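Long-range contacts in monosaccharide ABC transporter substrate-binding protein, CUT2 family (Acidothermus cellulolyticus, PDB 4RU1), which binds myo-inositol between its two lobes and probably hands carbohydrate-like solutes to a CUT2-type ABC importer: residues A24-Q29 with K55-P60; T34-I39 with V105-G110; E141-V146 with I200-T205; N224-T229 with Q244-I249. One frame throughout, in Å; residues are numbered along the deposited sequence.

Contact 1 of 4, residues A24-Q29 with K55-P60; sequences AMITHQ and KYSNDP. With INS (1,2,3,4,5,6-hexahydroxy-cyclohexane), chain M.
Tyr56 and Gln29 make the shortest polar link between the two segments: the phenol OH donates to Gln29 OE1 over 2.6 Å, the donor tilted from the carbonyl plane, with ring and amide planes 78° apart. The same OH accepts from Thr27 OG1 at 2.9 Å, so two bonds grip it. Thr27 OG1 in turn accepts from the backbone N of Gln29, an ST turn, and Asn58 ND2 donates to Gln29 O at 2.9 Å, pinning the chain where it leaves the strand. A phenylalanine in place of Tyr56 would probably leave Gln29 OE1 and Thr27 OG1 without their shared mate and the amide freer to turn. Among apolar groups, Met25 CG lies 3.8 Å from Tyr56 CD2, while its SD sits at the ring edge, a Met-aromatic contact. The backbones pair in parallel from Met25 N to Lys55 O (2.7 Å) through Asp59 N to Thr27 O. Past the strand end, His28 NE2 donates to inositol O5 at 3.0 Å, and ND1 is held by Thr83. Neighbouring parallel strands joined through helix 35-49 form a beta-alpha-beta crossover, whose C-terminal edge carries ligand-binding residues, as in periplasmic binding proteins.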
# COMPACT_ATOMS: atom_id res chain seq x y z
N ALA A 24 -4.12 -2.89 -18.78
CA ALA A 24 -2.77 -2.58 -18.24
C ALA A 24 -2.86 -2.21 -16.81
O ALA A 24 -3.61 -1.22 -16.48
CB ALA A 24 -2.12 -1.42 -18.98
N MET A 25 -2.16 -2.94 -15.95
CA MET A 25 -2.01 -2.54 -14.50
C MET A 25 -0.59 -2.04 -14.32
O MET A 25 0.40 -2.79 -14.60
CB MET A 25 -2.28 -3.69 -13.55
CG MET A 25 -2.05 -3.42 -12.11
SD MET A 25 -2.68 -4.74 -10.93
CE MET A 25 -4.41 -4.25 -10.94
N ILE A 26 -0.46 -0.76 -13.92
CA ILE A 26 0.80 -0.04 -13.87
C ILE A 26 1.02 0.45 -12.47
O ILE A 26 0.18 1.16 -11.88
CB ILE A 26 0.71 1.12 -14.83
CG1 ILE A 26 0.52 0.59 -16.25
CG2 ILE A 26 2.00 1.91 -14.80
CD1 ILE A 26 0.12 1.66 -17.26
N THR A 27 2.13 0.03 -11.87
CA THR A 27 2.40 0.37 -10.50
C THR A 27 3.84 0.91 -10.31
O THR A 27 4.64 1.07 -11.22
CB THR A 27 2.18 -0.84 -9.60
OG1 THR A 27 3.39 -1.59 -9.62
CG2 THR A 27 1.01 -1.67 -10.01
N HIS A 28 4.09 1.31 -9.07
CA HIS A 28 5.38 1.82 -8.60
C HIS A 28 6.21 0.81 -7.82
O HIS A 28 7.15 1.21 -7.18
CB HIS A 28 5.11 3.04 -7.73
CG HIS A 28 4.27 2.75 -6.51
ND1 HIS A 28 2.88 2.82 -6.56
CD2 HIS A 28 4.58 2.42 -5.25
CE1 HIS A 28 2.40 2.55 -5.38
NE2 HIS A 28 3.40 2.29 -4.56
N GLN A 29 5.82 -0.49 -7.90
CA GLN A 29 6.44 -1.61 -7.20
C GLN A 29 7.97 -1.52 -7.34
O GLN A 29 8.50 -1.43 -8.48
CB GLN A 29 5.93 -2.91 -7.74
CG GLN A 29 6.74 -4.09 -7.29
CD GLN A 29 6.25 -5.39 -7.79
OE1 GLN A 29 5.47 -5.48 -8.73
NE2 GLN A 29 6.67 -6.45 -7.12
N LYS A 55 -1.95 -7.07 -18.40
CA LYS A 55 -0.58 -6.69 -18.64
C LYS A 55 -0.11 -5.90 -17.43
O LYS A 55 -0.56 -4.80 -17.17
CB LYS A 55 -0.47 -5.87 -19.93
CG LYS A 55 -0.83 -6.64 -21.19
CD LYS A 55 -1.00 -5.74 -22.41
CE LYS A 55 0.27 -5.62 -23.23
NZ LYS A 55 0.23 -4.51 -24.24
N TYR A 56 0.82 -6.48 -16.70
CA TYR A 56 1.35 -5.85 -15.48
C TYR A 56 2.70 -5.25 -15.73
O TYR A 56 3.58 -5.95 -16.26
CB TYR A 56 1.42 -6.83 -14.32
CG TYR A 56 1.87 -6.21 -12.98
CD1 TYR A 56 3.19 -6.06 -12.72
CD2 TYR A 56 0.99 -5.73 -12.06
CE1 TYR A 56 3.68 -5.50 -11.54
CE2 TYR A 56 1.43 -5.17 -10.84
CZ TYR A 56 2.78 -5.00 -10.60
OH TYR A 56 3.20 -4.46 -9.38
N SER A 57 2.89 -3.96 -15.36
CA SER A 57 4.17 -3.29 -15.49
C SER A 57 4.40 -2.38 -14.30
O SER A 57 3.48 -1.95 -13.57
CB SER A 57 4.28 -2.51 -16.76
OG SER A 57 3.31 -1.53 -16.94
N ASN A 58 5.66 -2.13 -14.04
CA ASN A 58 6.03 -1.36 -12.88
C ASN A 58 7.38 -0.71 -12.94
O ASN A 58 8.33 -1.22 -13.57
CB ASN A 58 6.00 -2.21 -11.59
CG ASN A 58 7.06 -3.34 -11.59
OD1 ASN A 58 6.94 -4.26 -12.42
ND2 ASN A 58 8.10 -3.24 -10.76
N ASP A 59 7.48 0.41 -12.23
CA ASP A 59 8.79 1.03 -12.02
C ASP A 59 8.74 1.96 -10.84
O ASP A 59 7.88 2.83 -10.77
CB ASP A 59 9.20 1.78 -13.29
CG ASP A 59 10.75 1.91 -13.40
OD1 ASP A 59 11.35 2.58 -12.53
OD2 ASP A 59 11.31 1.43 -14.36
N PRO A 60 9.74 1.83 -9.93
CA PRO A 60 9.72 2.75 -8.78
C PRO A 60 10.19 4.19 -9.09
O PRO A 60 10.20 5.05 -8.19
CB PRO A 60 10.68 2.04 -7.80
CG PRO A 60 11.66 1.37 -8.70
CD PRO A 60 10.80 0.83 -9.83
C1 INS M . 2.17 -0.65 1.07
C2 INS M . 3.66 -0.94 1.18
C3 INS M . 4.27 -1.00 -0.23
C4 INS M . 3.92 0.21 -1.07
C5 INS M . 2.45 0.40 -1.20
C6 INS M . 1.75 0.48 0.14
O1 INS M . 1.54 -0.52 2.35
O2 INS M . 4.23 0.21 1.84
O3 INS M . 5.69 -1.07 -0.03
O4 INS M . 4.52 0.10 -2.39
O5 INS M . 2.11 1.62 -1.90
O6 INS M . 0.31 0.55 -0.02

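Contact 2 of 4, residues T34-I39 with V105-G110; sequences TFWDII and VAFNAG. With INS (1,2,3,4,5,6-hexahydroxy-cyclohexane), chain M.
Inositol O5 donates to Asn108 OD1 over 2.7 Å, the shortest polar bond here, and Trp36 CH2 packs 3.4 Å from the same Asn108 OD1. The other half of the amide works as a donor, for Asn108 ND2 gives a hydrogen to inositol O6 at 2.9 Å and is also bonded to Glu256. An amide suits the place because it offers an acceptor and a donor side by side to neighbouring hydroxyls, and the bonds on both atoms fix its rotation. The backbone at Asn108 makes a classic gamma turn, closed by the bond from Ala109 N to Phe107 O.

Trp36 and Asn108 reach toward each other tip to tip, with ring and amide planes 68° apart. At the pyrrole edge of the indole, NE1 donates to inositol O4 at 3.0 Å, near the ring plane. Phe35 works differently: inositol C1 lies over the centre of one face of its ring, 3.9 Å above the plane, while Asn108 ND2 comes to the ring edge, 3.6 Å from CE2. Deeper in, the contact turns purely apolar, with Phe107 CE2 3.9 Å from Ile39 CG2 and also touching Trp36 CZ3.

The chemistry thus divides the work. Directional bonds from amide and indole read the hydroxyls, whereas the phenyl face meets the carbon skeleton, a combination familiar from sugar-binding sites and consistent with selection for both the shape and the hydroxyl pattern of a cyclic polyol.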
# COMPACT_ATOMS: atom_id res chain seq x y z
N THR A 34 7.21 -7.78 -1.92
CA THR A 34 6.27 -8.84 -1.99
C THR A 34 4.80 -8.41 -1.77
O THR A 34 3.87 -9.13 -2.05
CB THR A 34 6.62 -9.98 -1.04
OG1 THR A 34 6.66 -9.50 0.29
CG2 THR A 34 7.94 -10.62 -1.45
N PHE A 35 4.61 -7.20 -1.26
CA PHE A 35 3.25 -6.68 -1.11
C PHE A 35 2.51 -6.76 -2.41
O PHE A 35 1.36 -7.11 -2.44
CB PHE A 35 3.28 -5.21 -0.69
CG PHE A 35 1.95 -4.53 -0.77
CD1 PHE A 35 1.05 -4.64 0.23
CD2 PHE A 35 1.68 -3.65 -1.82
CE1 PHE A 35 -0.16 -3.93 0.17
CE2 PHE A 35 0.50 -2.98 -1.90
CZ PHE A 35 -0.43 -3.15 -0.91
N TRP A 36 3.20 -6.54 -3.50
CA TRP A 36 2.62 -6.35 -4.84
C TRP A 36 2.21 -7.75 -5.38
O TRP A 36 1.39 -7.86 -6.30
CB TRP A 36 3.57 -5.58 -5.77
CG TRP A 36 3.66 -4.19 -5.33
CD1 TRP A 36 4.58 -3.64 -4.44
CD2 TRP A 36 2.67 -3.19 -5.54
NE1 TRP A 36 4.23 -2.31 -4.15
CE2 TRP A 36 3.05 -2.04 -4.80
CE3 TRP A 36 1.48 -3.13 -6.31
CZ2 TRP A 36 2.29 -0.87 -4.84
CZ3 TRP A 36 0.75 -1.97 -6.31
CH2 TRP A 36 1.13 -0.88 -5.58
N ASP A 37 2.83 -8.83 -4.86
CA ASP A 37 2.36 -10.19 -5.23
C ASP A 37 0.90 -10.40 -4.76
O ASP A 37 0.14 -11.06 -5.46
CB ASP A 37 3.30 -11.27 -4.68
CG ASP A 37 4.79 -11.11 -5.19
OD1 ASP A 37 5.00 -10.67 -6.34
OD2 ASP A 37 5.71 -11.43 -4.41
N ILE A 38 0.49 -9.81 -3.64
CA ILE A 38 -0.88 -9.99 -3.21
C ILE A 38 -1.81 -9.17 -4.10
O ILE A 38 -2.88 -9.63 -4.47
CB ILE A 38 -1.07 -9.57 -1.72
CG1 ILE A 38 0.02 -10.17 -0.80
CG2 ILE A 38 -2.45 -9.99 -1.28
CD1 ILE A 38 0.23 -9.36 0.51
N ILE A 39 -1.44 -7.93 -4.42
CA ILE A 39 -2.17 -7.09 -5.42
C ILE A 39 -2.36 -7.89 -6.69
O ILE A 39 -3.50 -7.98 -7.23
CB ILE A 39 -1.34 -5.83 -5.74
CG1 ILE A 39 -1.21 -4.93 -4.50
CG2 ILE A 39 -1.83 -5.13 -7.03
CD1 ILE A 39 -2.45 -4.08 -4.25
N VAL A 105 -8.76 3.59 -13.92
CA VAL A 105 -9.05 3.41 -12.49
C VAL A 105 -7.75 3.55 -11.76
O VAL A 105 -6.74 3.04 -12.24
CB VAL A 105 -9.78 2.11 -12.21
CG1 VAL A 105 -9.91 1.81 -10.70
CG2 VAL A 105 -11.19 2.19 -12.83
N ALA A 106 -7.77 4.27 -10.63
CA ALA A 106 -6.57 4.46 -9.78
C ALA A 106 -6.69 3.58 -8.55
O ALA A 106 -7.81 3.19 -8.16
CB ALA A 106 -6.31 5.89 -9.45
N PHE A 107 -5.59 3.15 -7.99
CA PHE A 107 -5.66 2.31 -6.85
C PHE A 107 -4.36 2.43 -6.05
O PHE A 107 -3.32 2.92 -6.56
CB PHE A 107 -6.00 0.83 -7.20
CG PHE A 107 -4.87 0.09 -7.86
CD1 PHE A 107 -4.54 0.28 -9.19
CD2 PHE A 107 -4.20 -0.88 -7.14
CE1 PHE A 107 -3.48 -0.40 -9.79
CE2 PHE A 107 -3.12 -1.54 -7.72
CZ PHE A 107 -2.81 -1.34 -9.03
N ASN A 108 -4.44 2.07 -4.77
CA ASN A 108 -3.34 1.91 -3.84
C ASN A 108 -2.68 3.25 -3.39
O ASN A 108 -2.51 3.45 -2.18
CB ASN A 108 -2.26 1.01 -4.33
CG ASN A 108 -1.18 0.83 -3.31
OD1 ASN A 108 -0.13 1.46 -3.41
ND2 ASN A 108 -1.41 0.03 -2.31
N ALA A 109 -2.30 4.11 -4.33
CA ALA A 109 -1.71 5.39 -4.02
C ALA A 109 -2.36 6.47 -4.81
O ALA A 109 -2.55 6.30 -5.99
CB ALA A 109 -0.24 5.39 -4.27
N GLY A 110 -2.54 7.63 -4.19
CA GLY A 110 -3.09 8.85 -4.81
C GLY A 110 -4.55 9.14 -4.51
O GLY A 110 -5.22 9.68 -5.35
C1 INS M . 2.17 -0.65 1.07
C2 INS M . 3.66 -0.94 1.18
C3 INS M . 4.27 -1.00 -0.23
C4 INS M . 3.92 0.21 -1.07
C5 INS M . 2.45 0.40 -1.20
C6 INS M . 1.75 0.48 0.14
O1 INS M . 1.54 -0.52 2.35
O2 INS M . 4.23 0.21 1.84
O3 INS M . 5.69 -1.07 -0.03
O4 INS M . 4.52 0.10 -2.39
O5 INS M . 2.11 1.62 -1.90
O6 INS M . 0.31 0.55 -0.02

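Contact 3 of 4, residues E141-V146 with I200-T205; sequences EGFKHV and IDLVIT
Leu202 crosses the Phe143 ring at about a right angle and can be followed outward along it. Its CB lies over one face, 4.0 Å from the ring centroid, in a CH-pi contact. CG is anti to the backbone N (chi1 179°), and from it the two methyls spread: CD2 comes to 3.9 Å from Phe143 CD2 and also meets Val146 CG2, while CD1 reaches the CZ and CE2 end of the same face. A branched leucine suits this place because its carbons can follow a flat aromatic surface from rim to rim. Val146 CG2 continues the apolar layer to Ile204 CD1.

Asp201 supplies the polar half. Its OD2 accepts from Lys144 N at 2.9 Å on the syn lone pair, and OD1 accepts from His145 N, also at 2.9 Å, but from above the carboxylate plane. One carboxylate therefore holds two consecutive backbone N-H groups where the strand begins. A water donates to OD2 at 2.7 Å and bonds weakly to Gly142 O. In return, Asp201 N donates to His145 O at 3.1 Å, with a weak second bond from Leu202 N. Ile200 CG1 sits over a face of the His145 ring, whose nitrogens are held by Ser199 and Thr174.

Gly142, with positive phi, ends helix 127-140 in a Schellman motif and turns the chain into strand 145-150. That strand runs parallel to 202-205 and has 172-177 on its other side, while Ile200 packs against helix 183-196.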
# COMPACT_ATOMS: atom_id res chain seq x y z
N GLU A 141 -2.51 2.84 23.86
CA GLU A 141 -1.72 1.72 24.33
C GLU A 141 -0.52 2.12 25.17
O GLU A 141 0.27 1.23 25.55
CB GLU A 141 -1.22 0.92 23.14
CG GLU A 141 -2.35 0.36 22.29
CD GLU A 141 -1.95 -0.22 20.95
OE1 GLU A 141 -0.94 0.21 20.39
OE2 GLU A 141 -2.74 -1.09 20.45
N GLY A 142 -0.36 3.42 25.45
CA GLY A 142 0.58 3.93 26.48
C GLY A 142 1.93 4.30 25.91
O GLY A 142 2.90 4.54 26.64
N PHE A 143 2.04 4.34 24.61
CA PHE A 143 3.37 4.68 24.03
C PHE A 143 3.61 6.16 24.10
O PHE A 143 2.65 6.96 23.98
CB PHE A 143 3.43 4.14 22.57
CG PHE A 143 3.34 2.63 22.51
CD1 PHE A 143 4.40 1.87 22.99
CD2 PHE A 143 2.24 1.94 22.01
CE1 PHE A 143 4.41 0.48 22.93
CE2 PHE A 143 2.23 0.56 21.97
CZ PHE A 143 3.30 -0.20 22.45
N LYS A 144 4.87 6.52 24.27
CA LYS A 144 5.29 7.92 24.45
C LYS A 144 6.17 8.50 23.34
O LYS A 144 6.33 9.69 23.32
CB LYS A 144 6.11 8.06 25.76
CG LYS A 144 5.48 7.53 27.07
CD LYS A 144 4.17 8.23 27.44
CE LYS A 144 3.53 7.57 28.67
NZ LYS A 144 2.04 7.51 28.57
N HIS A 145 6.87 7.66 22.57
CA HIS A 145 7.80 8.11 21.56
C HIS A 145 7.80 7.14 20.38
O HIS A 145 8.41 6.08 20.41
CB HIS A 145 9.21 8.33 22.12
CG HIS A 145 10.16 8.86 21.10
ND1 HIS A 145 11.48 9.12 21.35
CD2 HIS A 145 9.94 9.25 19.82
CE1 HIS A 145 12.05 9.59 20.25
NE2 HIS A 145 11.14 9.65 19.29
N VAL A 146 7.08 7.54 19.32
CA VAL A 146 7.01 6.68 18.13
C VAL A 146 8.04 7.03 17.05
O VAL A 146 8.35 8.21 16.84
CB VAL A 146 5.60 6.75 17.51
CG1 VAL A 146 5.27 8.13 17.00
CG2 VAL A 146 5.43 5.70 16.39
N ILE A 200 12.72 5.79 22.33
CA ILE A 200 11.79 5.24 21.39
C ILE A 200 11.20 3.95 21.92
O ILE A 200 11.91 3.00 22.21
CB ILE A 200 12.41 5.03 19.98
CG1 ILE A 200 12.98 6.33 19.41
CG2 ILE A 200 11.42 4.33 19.07
CD1 ILE A 200 13.93 6.22 18.26
N ASP A 201 9.87 3.94 22.03
CA ASP A 201 9.16 2.82 22.58
C ASP A 201 8.21 2.12 21.61
O ASP A 201 7.66 1.09 21.93
CB ASP A 201 8.45 3.16 23.92
CG ASP A 201 7.40 4.20 23.80
OD1 ASP A 201 7.19 4.81 22.75
OD2 ASP A 201 6.72 4.40 24.85
N LEU A 202 7.93 2.74 20.45
CA LEU A 202 7.12 2.04 19.40
C LEU A 202 7.77 2.42 18.04
O LEU A 202 8.03 3.62 17.78
CB LEU A 202 5.66 2.50 19.43
CG LEU A 202 4.75 1.87 18.40
CD1 LEU A 202 4.62 0.36 18.62
CD2 LEU A 202 3.39 2.57 18.39
N VAL A 203 7.96 1.39 17.21
CA VAL A 203 8.37 1.57 15.80
C VAL A 203 7.12 1.17 15.00
O VAL A 203 6.57 0.06 15.17
CB VAL A 203 9.53 0.59 15.43
CG1 VAL A 203 9.93 0.67 13.97
CG2 VAL A 203 10.74 0.81 16.36
N ILE A 204 6.66 2.08 14.14
CA ILE A 204 5.62 1.75 13.13
C ILE A 204 6.24 1.67 11.76
O ILE A 204 6.84 2.66 11.28
CB ILE A 204 4.48 2.79 13.11
CG1 ILE A 204 3.81 2.84 14.45
CG2 ILE A 204 3.45 2.42 12.02
CD1 ILE A 204 2.69 3.87 14.52
N THR A 205 6.20 0.45 11.19
CA THR A 205 6.69 0.19 9.87
C THR A 205 5.55 0.29 8.86
O THR A 205 4.37 0.06 9.22
CB THR A 205 7.41 -1.16 9.76
OG1 THR A 205 6.52 -2.21 10.14
CG2 THR A 205 8.65 -1.12 10.59
O HOH W 1 5.62 2.63 26.63

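Contact 4 of 4, residues N224-T229 with Q244-I249; sequences NAKIAT and QLQWAI
Ala228 and Trp247 meet across a beta-alpha-beta unit, in which strand 226-230 leads through helix 236-241 to the parallel strand 248-250; the two pack tightly on the face away from helix 236-241, toward helix 127-140. Ala228 CB stands over the centre of the Trp247 six-membered ring, 3.3 Å from its centroid and only 4° off the normal, a CH-pi contact so near that a bare methyl suits it. The indole NE1 is bonded to Glu141 OE1. An alanine in place of Trp247 would probably open a gap over the Ala228 methyl and leave Glu141 OE1 without this mate.

On the opposite face Ile227 CG2 and Leu245 CD2 stand 3.5 Å apart, closer than usual van der Waals contact. Thr229 CG2 packs on Ala248 CB, and Thr229 OG1 is bonded to Thr205. Three backbone bonds tie the two segments, from Gln246 N to Ile227 O (2.8 Å), Thr229 N to Trp247 O, and Ile249 N to Thr229 O.

Toward solvent the packing slackens. Lys226 and Gln246 touch mainly through their chains, Lys226 CB to Gln246 OE1 at 3.8 Å, as suits long polar residues at a surface. Here a water does part of the bridging: it accepts from Ile227 N at 2.9 Å and lies 3.0 Å from Gln246 OE1, to which it can donate.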
# COMPACT_ATOMS: atom_id res chain seq x y z
N ASN A 224 13.81 -1.94 24.03
CA ASN A 224 12.53 -2.38 24.61
C ASN A 224 11.40 -1.89 23.79
O ASN A 224 10.26 -2.09 24.17
CB ASN A 224 12.35 -1.96 26.09
CG ASN A 224 13.30 -2.72 27.01
OD1 ASN A 224 13.47 -3.94 26.88
ND2 ASN A 224 13.92 -2.01 27.94
N ALA A 225 11.70 -1.29 22.62
CA ALA A 225 10.64 -0.81 21.78
C ALA A 225 9.74 -1.96 21.25
O ALA A 225 10.23 -3.08 20.96
CB ALA A 225 11.26 -0.07 20.58
N LYS A 226 8.46 -1.69 21.13
CA LYS A 226 7.57 -2.59 20.45
C LYS A 226 7.49 -2.20 18.96
O LYS A 226 7.97 -1.18 18.59
CB LYS A 226 6.18 -2.54 21.08
CG LYS A 226 6.14 -2.69 22.59
CD LYS A 226 6.61 -4.02 23.04
CE LYS A 226 6.85 -3.94 24.56
NZ LYS A 226 6.63 -5.26 25.21
N ILE A 227 6.87 -3.06 18.16
CA ILE A 227 6.76 -2.88 16.69
C ILE A 227 5.28 -3.07 16.34
O ILE A 227 4.62 -3.97 16.87
CB ILE A 227 7.61 -3.92 15.90
CG1 ILE A 227 9.08 -3.96 16.37
CG2 ILE A 227 7.56 -3.65 14.42
CD1 ILE A 227 9.43 -4.97 17.39
N ALA A 228 4.80 -2.26 15.41
CA ALA A 228 3.47 -2.35 14.77
C ALA A 228 3.65 -2.07 13.31
O ALA A 228 4.66 -1.44 12.92
CB ALA A 228 2.52 -1.40 15.40
N THR A 229 2.75 -2.56 12.45
CA THR A 229 2.98 -2.40 11.01
C THR A 229 1.70 -2.14 10.25
O THR A 229 0.57 -2.49 10.68
CB THR A 229 3.65 -3.65 10.43
OG1 THR A 229 4.21 -3.34 9.14
CG2 THR A 229 2.73 -4.85 10.36
N GLN A 244 5.32 -10.33 18.92
CA GLN A 244 6.37 -9.66 18.19
C GLN A 244 5.85 -8.40 17.50
O GLN A 244 6.63 -7.52 17.22
CB GLN A 244 7.05 -10.58 17.20
CG GLN A 244 8.06 -11.55 17.87
CD GLN A 244 8.76 -12.44 16.86
OE1 GLN A 244 8.12 -13.23 16.16
NE2 GLN A 244 10.06 -12.32 16.78
N LEU A 245 4.57 -8.37 17.16
CA LEU A 245 3.92 -7.20 16.57
C LEU A 245 2.68 -6.83 17.36
O LEU A 245 1.91 -7.78 17.76
CB LEU A 245 3.50 -7.47 15.14
CG LEU A 245 4.57 -7.56 14.05
CD1 LEU A 245 3.98 -8.06 12.73
CD2 LEU A 245 5.26 -6.22 13.87
N GLN A 246 2.49 -5.59 17.72
CA GLN A 246 1.30 -5.15 18.45
C GLN A 246 0.02 -5.31 17.64
O GLN A 246 -1.00 -5.70 18.16
CB GLN A 246 1.45 -3.72 18.95
CG GLN A 246 2.71 -3.43 19.76
CD GLN A 246 2.79 -4.34 20.94
OE1 GLN A 246 3.61 -5.33 21.00
NE2 GLN A 246 1.93 -4.07 21.86
N TRP A 247 0.10 -4.98 16.35
CA TRP A 247 -1.04 -5.00 15.48
C TRP A 247 -0.54 -4.77 14.08
O TRP A 247 0.61 -4.37 13.90
CB TRP A 247 -2.10 -3.97 15.88
CG TRP A 247 -1.56 -2.64 16.30
CD1 TRP A 247 -1.47 -2.19 17.59
CD2 TRP A 247 -1.13 -1.54 15.47
NE1 TRP A 247 -1.01 -0.91 17.62
CE2 TRP A 247 -0.74 -0.48 16.34
CE3 TRP A 247 -0.93 -1.37 14.08
CZ2 TRP A 247 -0.23 0.75 15.85
CZ3 TRP A 247 -0.40 -0.12 13.62
CH2 TRP A 247 -0.08 0.91 14.51
N ALA A 248 -1.40 -5.05 13.10
CA ALA A 248 -1.13 -4.79 11.65
C ALA A 248 -2.37 -4.17 11.12
O ALA A 248 -3.48 -4.59 11.45
CB ALA A 248 -0.81 -6.06 10.91
N ILE A 249 -2.22 -3.17 10.28
CA ILE A 249 -3.31 -2.51 9.61
C ILE A 249 -3.49 -3.12 8.22
O ILE A 249 -2.59 -3.05 7.38
CB ILE A 249 -3.09 -1.00 9.48
CG1 ILE A 249 -2.93 -0.35 10.88
CG2 ILE A 249 -4.17 -0.37 8.67
CD1 ILE A 249 -2.46 1.09 10.87
O HOH W 2 6.16 -5.58 19.43

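In the fold
The four contacts fall into two lobes with the inositol between them. Contacts 1 and 2 both reach one parallel sheet and lie about 9 Å apart between centres; His28 and Gln29 of the first pack on Trp36 of the second, and both contacts touch the ligand. Contacts 3 and 4 are also about 9 Å apart between centres, on adjoining strands of the other sheet, where Val203 N and Lys226 O are 2.9 Å apart, probably hydrogen-bonded. Contacts 1 and 3 are about 34 Å apart between centres, across the middle of the chain. The second pair stands back from the pocket: the side chain of Thr229 is about 8 Å, and that of Ile204 about 10 Å, from the inositol.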